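Local structure of glycerophosphodiester phosphodiesterase (Thermotoga maritima, 1O1Z) at residues A[49-52]-A[53-57]; A[84-87]-A[88-92]. The protein is a member of the glycerophosphoryl diester phosphodiesterase family, a group of proteins placed among the TIM barrels. One frame throughout, in Å; residues are numbered along the deposited sequence.

Overall arrangement
From the N terminus, the chain runs along strand 43-50, part of the curved sheet of the TIM-barrel-type fold. Interaction 1 then closes a tight hairpin loop, returning the chain antiparallel along strand 56-58. After the short pair 63-64 and 70-73, helix 79-85 follows, and interaction 2 closes a second tight turn at its C-terminal end. The two are in series, neither nested nor crossed, with centres about 13 Å apart. They meet directly: Ile-90 packs on Val-57, with Ile-90 CD1 3.3 Å from Val-57 CG1, and Thr-91 is joined to Val-58 by a backbone hydrogen bond. The hairpin is thereby tied to helix 79-85 and to the loop leading into helix 93-99.

Interaction 1 of 2, residues A[49-52]-A[53-57]; sequences RLSK and DGKVV
Ser-51 and Lys-55 face each other at the closed end of a beta hairpin, where a type I turn from Ser-51 to Gly-54 runs into a G1 beta bulge, Gly-54 and Lys-55 opposite Ser-51. The evidence for the bulge is that Gly-54 and Lys-55 both answer Ser-51: Gly-54 N donates to Ser-51 O, and Ser-51 N to Lys-55 O at 2.9 Å, in the carbonyl plane and with a nearly straight N-H...O (169°). Gly-54 takes positive phi, as glycine readily does. Behind the turn, Arg-49 and Val-57 form a hydrogen-bonded antiparallel pair, its bonds being Val-57 N to Arg-49 O at 2.8 Å and Arg-49 N to Val-57 O at 3.0 Å.

Leu-50 and Val-56, the non-hydrogen-bonded pair, share one face of the hairpin. Leu-50 leans toward the returning strand, its CD2 nearest the Lys-55 carbonyl (3.7 Å from Leu-50 CD2 to Lys-55 O) and more loosely against Val-56 CG2, while Val-56 also rests on Ala-118 and Val-119 of helix 116-123. Val-57 occupies the other face, where its CG2 branch lies 3.9 Å from Ser-51 CB; Val-79 of helix 79-85 touches both residues. Arg-49 starts on the Val-57 face, but its guanidinium leads away to a salt bridge with Glu-112.

The serine hydroxyl ties the turn together. With chi1 at 66°, OG stands between the backbone N and the carbonyl carbon of its own residue, and from there it reaches into the turn, accepting from Lys-55 N at 3.0 Å while donating to Asp-53. The carboxylate of Asp-53 folds back to meet it and also accepts from Val-79 N through the same oxygen. Ser-51 OG approaches Asp-53 OD1 at 2.7 Å, on the anti side and 34° out of the carboxylate plane.

Interaction 2 of 2, residues A[84-87]-A[88-92]; sequences ELTD and GKITT
Lys-89 curls back past the carbonyl oxygen of Thr-86 across a type I' turn, Thr-86 to Lys-89, in which Lys-89 N donates to Thr-86 O at 3.1 Å from well above the carbonyl plane. Its side chain then runs past the outer end of the same carbonyl: Lys-89 CB and CG each lie 3.4 Å from Thr-86 O, and CD is still near. The last torsion then bends the chain (chi4 66°), and NZ gives its bonds to two waters. One bridges Lys-89 NZ to Thr-86 O, the other Lys-89 NZ to Asp-87 O, with 2.7 Å between NZ and this second water. The Asp-87 carboxylate does not touch the ammonium group: Asp-87 OD2 remains 5.6 Å from Lys-89 NZ, a distance at which opposite charges may still attract.

On the inner side, Thr-86 OG1 accepts from Ile-90 N at 3.2 Å, with an N-H...O angle of 165°, and is also hydrogen-bonded to Leu-82 O; the Ile-90 side chain crosses that of Thr-86 at a slant, its CG2 methyl beside OG1 (3.4 Å from Ile-90 CG2 to Thr-86 OG1). The turn overlaps a Schellman motif, Gly-88 N reaching Lys-83 O and Asp-87 N making a weak bond to Glu-84 O. Helix 79-85 therefore ends here, and the chain turns back so that Ile-90 packs against Leu-82 of that helix and Val-57 of strand 56-58, before Thr-92 caps helix 93-99.

Interaction 1 of 2, residues A[49-52]-A[53-57]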
loop_
_atom_site.group_PDB
_atom_site.type_symbol
_atom_site.label_atom_id
_atom_site.label_comp_id
_atom_site.label_asym_id
_atom_site.label_seq_id
_atom_site.Cartn_x
_atom_site.Cartn_y
_atom_site.Cartn_z
ATOM N N ARG A 49 -0.917 11.606 2.920
ATOM C CA ARG A 49 -1.698 12.549 3.703
ATOM C C ARG A 49 -1.461 13.955 3.148
ATOM O O ARG A 49 -0.594 14.159 2.295
ATOM C CB ARG A 49 -1.230 12.546 5.156
ATOM C CG ARG A 49 -1.496 11.238 5.876
ATOM C CD ARG A 49 -1.066 11.305 7.326
ATOM N NE ARG A 49 -1.453 10.097 8.014
ATOM C CZ ARG A 49 -2.626 9.859 8.564
ATOM N NH1 ARG A 49 -3.608 10.761 8.555
ATOM N NH2 ARG A 49 -2.834 8.697 9.182
ATOM N N LEU A 50 -2.215 14.917 3.648
ATOM C CA LEU A 50 -2.002 16.313 3.258
ATOM C C LEU A 50 -1.272 17.136 4.296
ATOM O O LEU A 50 -1.527 17.053 5.505
ATOM C CB LEU A 50 -3.305 17.047 3.020
ATOM C CG LEU A 50 -4.152 16.656 1.853
ATOM C CD1 LEU A 50 -5.322 17.657 1.763
ATOM C CD2 LEU A 50 -3.370 16.589 0.557
ATOM N N SER A 51 -0.379 17.983 3.781
ATOM C CA SER A 51 0.245 19.024 4.563
ATOM C C SER A 51 -0.702 20.212 4.692
ATOM O O SER A 51 -1.781 20.253 4.068
ATOM C CB SER A 51 1.534 19.487 3.866
ATOM O OG SER A 51 1.198 20.106 2.626
ATOM N N LYS A 52 -0.284 21.180 5.498
ATOM C CA LYS A 52 -1.091 22.375 5.730
ATOM C C LYS A 52 -1.363 23.124 4.437
ATOM O O LYS A 52 -2.454 23.713 4.277
ATOM C CB LYS A 52 -0.427 23.306 6.723
ATOM C CG LYS A 52 -1.286 24.553 7.000
ATOM C CD LYS A 52 -0.974 25.166 8.338
ATOM C CE LYS A 52 -1.877 26.360 8.620
ATOM N NZ LYS A 52 -1.328 27.216 9.714
ATOM N N ASP A 53 -0.348 23.158 3.561
ATOM C CA ASP A 53 -0.454 23.822 2.258
ATOM C C ASP A 53 -1.034 22.943 1.135
ATOM O O ASP A 53 -0.972 23.301 -0.060
ATOM C CB ASP A 53 0.867 24.538 1.838
ATOM C CG ASP A 53 2.137 23.657 1.867
ATOM O OD1 ASP A 53 2.222 22.594 2.522
ATOM O OD2 ASP A 53 3.175 23.998 1.250
ATOM N N GLY A 54 -1.618 21.802 1.517
ATOM C CA GLY A 54 -2.429 21.006 0.623
ATOM C C GLY A 54 -1.641 20.132 -0.329
ATOM O O GLY A 54 -2.143 19.713 -1.386
ATOM N N LYS A 55 -0.393 19.847 0.048
ATOM C CA LYS A 55 0.471 19.007 -0.762
ATOM C C LYS A 55 0.445 17.583 -0.231
ATOM O O LYS A 55 0.219 17.366 0.963
ATOM C CB LYS A 55 1.901 19.543 -0.741
ATOM C CG LYS A 55 2.039 21.045 -1.111
ATOM C CD LYS A 55 1.416 21.388 -2.431
ATOM C CE LYS A 55 1.806 22.799 -2.868
ATOM N NZ LYS A 55 1.009 23.243 -4.048
ATOM N N VAL A 56 0.678 16.625 -1.123
ATOM C CA VAL A 56 0.604 15.205 -0.788
ATOM C C VAL A 56 1.943 14.778 -0.228
ATOM O O VAL A 56 2.952 14.758 -0.961
ATOM C CB VAL A 56 0.215 14.341 -1.966
ATOM C CG1 VAL A 56 0.106 12.882 -1.518
ATOM C CG2 VAL A 56 -1.101 14.788 -2.554
ATOM N N VAL A 57 1.940 14.464 1.062
ATOM C CA VAL A 57 3.123 14.047 1.822
ATOM C C VAL A 57 3.032 12.559 2.152
ATOM O O VAL A 57 1.952 12.019 2.312
ATOM C CB VAL A 57 3.211 14.881 3.137
ATOM C CG1 VAL A 57 4.207 14.299 4.150
ATOM C CG2 VAL A 57 3.570 16.320 2.761
#

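Interaction 2 of 2, residues A[84-87]-A[88-92]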
loop_
_atom_site.group_PDB
_atom_site.type_symbol
_atom_site.label_atom_id
_atom_site.label_comp_id
_atom_site.label_asym_id
_atom_site.label_seq_id
_atom_site.Cartn_x
_atom_site.Cartn_y
_atom_site.Cartn_z
ATOM N N GLU A 84 12.045 20.743 7.277
ATOM C CA GLU A 84 12.950 21.341 8.239
ATOM C C GLU A 84 12.964 20.519 9.531
ATOM O O GLU A 84 14.015 20.220 10.070
ATOM C CB GLU A 84 12.549 22.793 8.545
ATOM C CG GLU A 84 12.618 23.739 7.350
ATOM C CD GLU A 84 11.719 24.966 7.497
ATOM O OE1 GLU A 84 11.729 25.576 8.583
ATOM O OE2 GLU A 84 10.995 25.329 6.530
ATOM N N LEU A 85 11.779 20.170 10.028
ATOM C CA LEU A 85 11.650 19.417 11.284
ATOM C C LEU A 85 12.272 18.026 11.241
ATOM O O LEU A 85 12.803 17.542 12.244
ATOM C CB LEU A 85 10.174 19.269 11.644
ATOM C CG LEU A 85 9.508 20.550 12.114
ATOM C CD1 LEU A 85 7.998 20.407 12.095
ATOM C CD2 LEU A 85 10.013 20.961 13.490
ATOM N N THR A 86 12.227 17.392 10.072
ATOM C CA THR A 86 12.726 16.019 9.891
ATOM C C THR A 86 14.103 15.973 9.197
ATOM O O THR A 86 14.547 14.910 8.784
ATOM C CB THR A 86 11.742 15.166 9.063
ATOM O OG1 THR A 86 11.564 15.750 7.771
ATOM C CG2 THR A 86 10.358 15.115 9.686
ATOM N N ASP A 87 14.774 17.122 9.145
ATOM C CA ASP A 87 15.987 17.364 8.347
ATOM C C ASP A 87 15.981 16.674 6.997
ATOM O O ASP A 87 16.926 16.000 6.585
ATOM C CB ASP A 87 17.260 17.060 9.122
ATOM C CG ASP A 87 18.428 17.942 8.684
ATOM O OD1 ASP A 87 18.195 19.095 8.169
ATOM O OD2 ASP A 87 19.611 17.561 8.851
ATOM N N GLY A 88 14.873 16.853 6.303
ATOM C CA GLY A 88 14.757 16.458 4.928
ATOM C C GLY A 88 14.283 15.043 4.728
ATOM O O GLY A 88 14.171 14.638 3.579
ATOM N N LYS A 89 13.993 14.288 5.801
ATOM C CA LYS A 89 13.682 12.862 5.627
ATOM C C LYS A 89 12.263 12.628 5.127
ATOM O O LYS A 89 12.017 11.654 4.418
ATOM C CB LYS A 89 13.911 12.078 6.921
ATOM C CG LYS A 89 15.376 11.988 7.259
ATOM C CD LYS A 89 15.604 11.199 8.530
ATOM C CE LYS A 89 17.100 11.027 8.826
ATOM N NZ LYS A 89 17.776 12.315 9.149
ATOM N N ILE A 90 11.324 13.485 5.489
ATOM C CA ILE A 90 9.967 13.318 4.988
ATOM C C ILE A 90 9.952 13.684 3.524
ATOM O O ILE A 90 10.642 14.599 3.104
ATOM C CB ILE A 90 8.955 14.138 5.784
ATOM C CG1 ILE A 90 7.541 13.632 5.498
ATOM C CG2 ILE A 90 9.090 15.615 5.511
ATOM C CD1 ILE A 90 6.497 14.234 6.464
ATOM N N THR A 91 9.196 12.939 2.730
ATOM C CA THR A 91 9.101 13.174 1.313
ATOM C C THR A 91 7.668 13.354 0.831
ATOM O O THR A 91 6.726 13.189 1.576
ATOM C CB THR A 91 9.853 12.057 0.542
ATOM O OG1 THR A 91 10.012 12.400 -0.841
ATOM C CG2 THR A 91 9.137 10.749 0.550
ATOM N N THR A 92 7.550 13.790 -0.403
ATOM C CA THR A 92 6.247 14.025 -1.028
ATOM C C THR A 92 6.015 12.962 -2.077
ATOM O O THR A 92 6.947 12.338 -2.585
ATOM C CB THR A 92 6.205 15.372 -1.688
ATOM O OG1 THR A 92 7.194 15.456 -2.724
ATOM C CG2 THR A 92 6.563 16.503 -0.678
HETATM O O HOH W 1 15.795 13.594 10.941
HETATM O O HOH W 2 18.559 14.032 7.229
#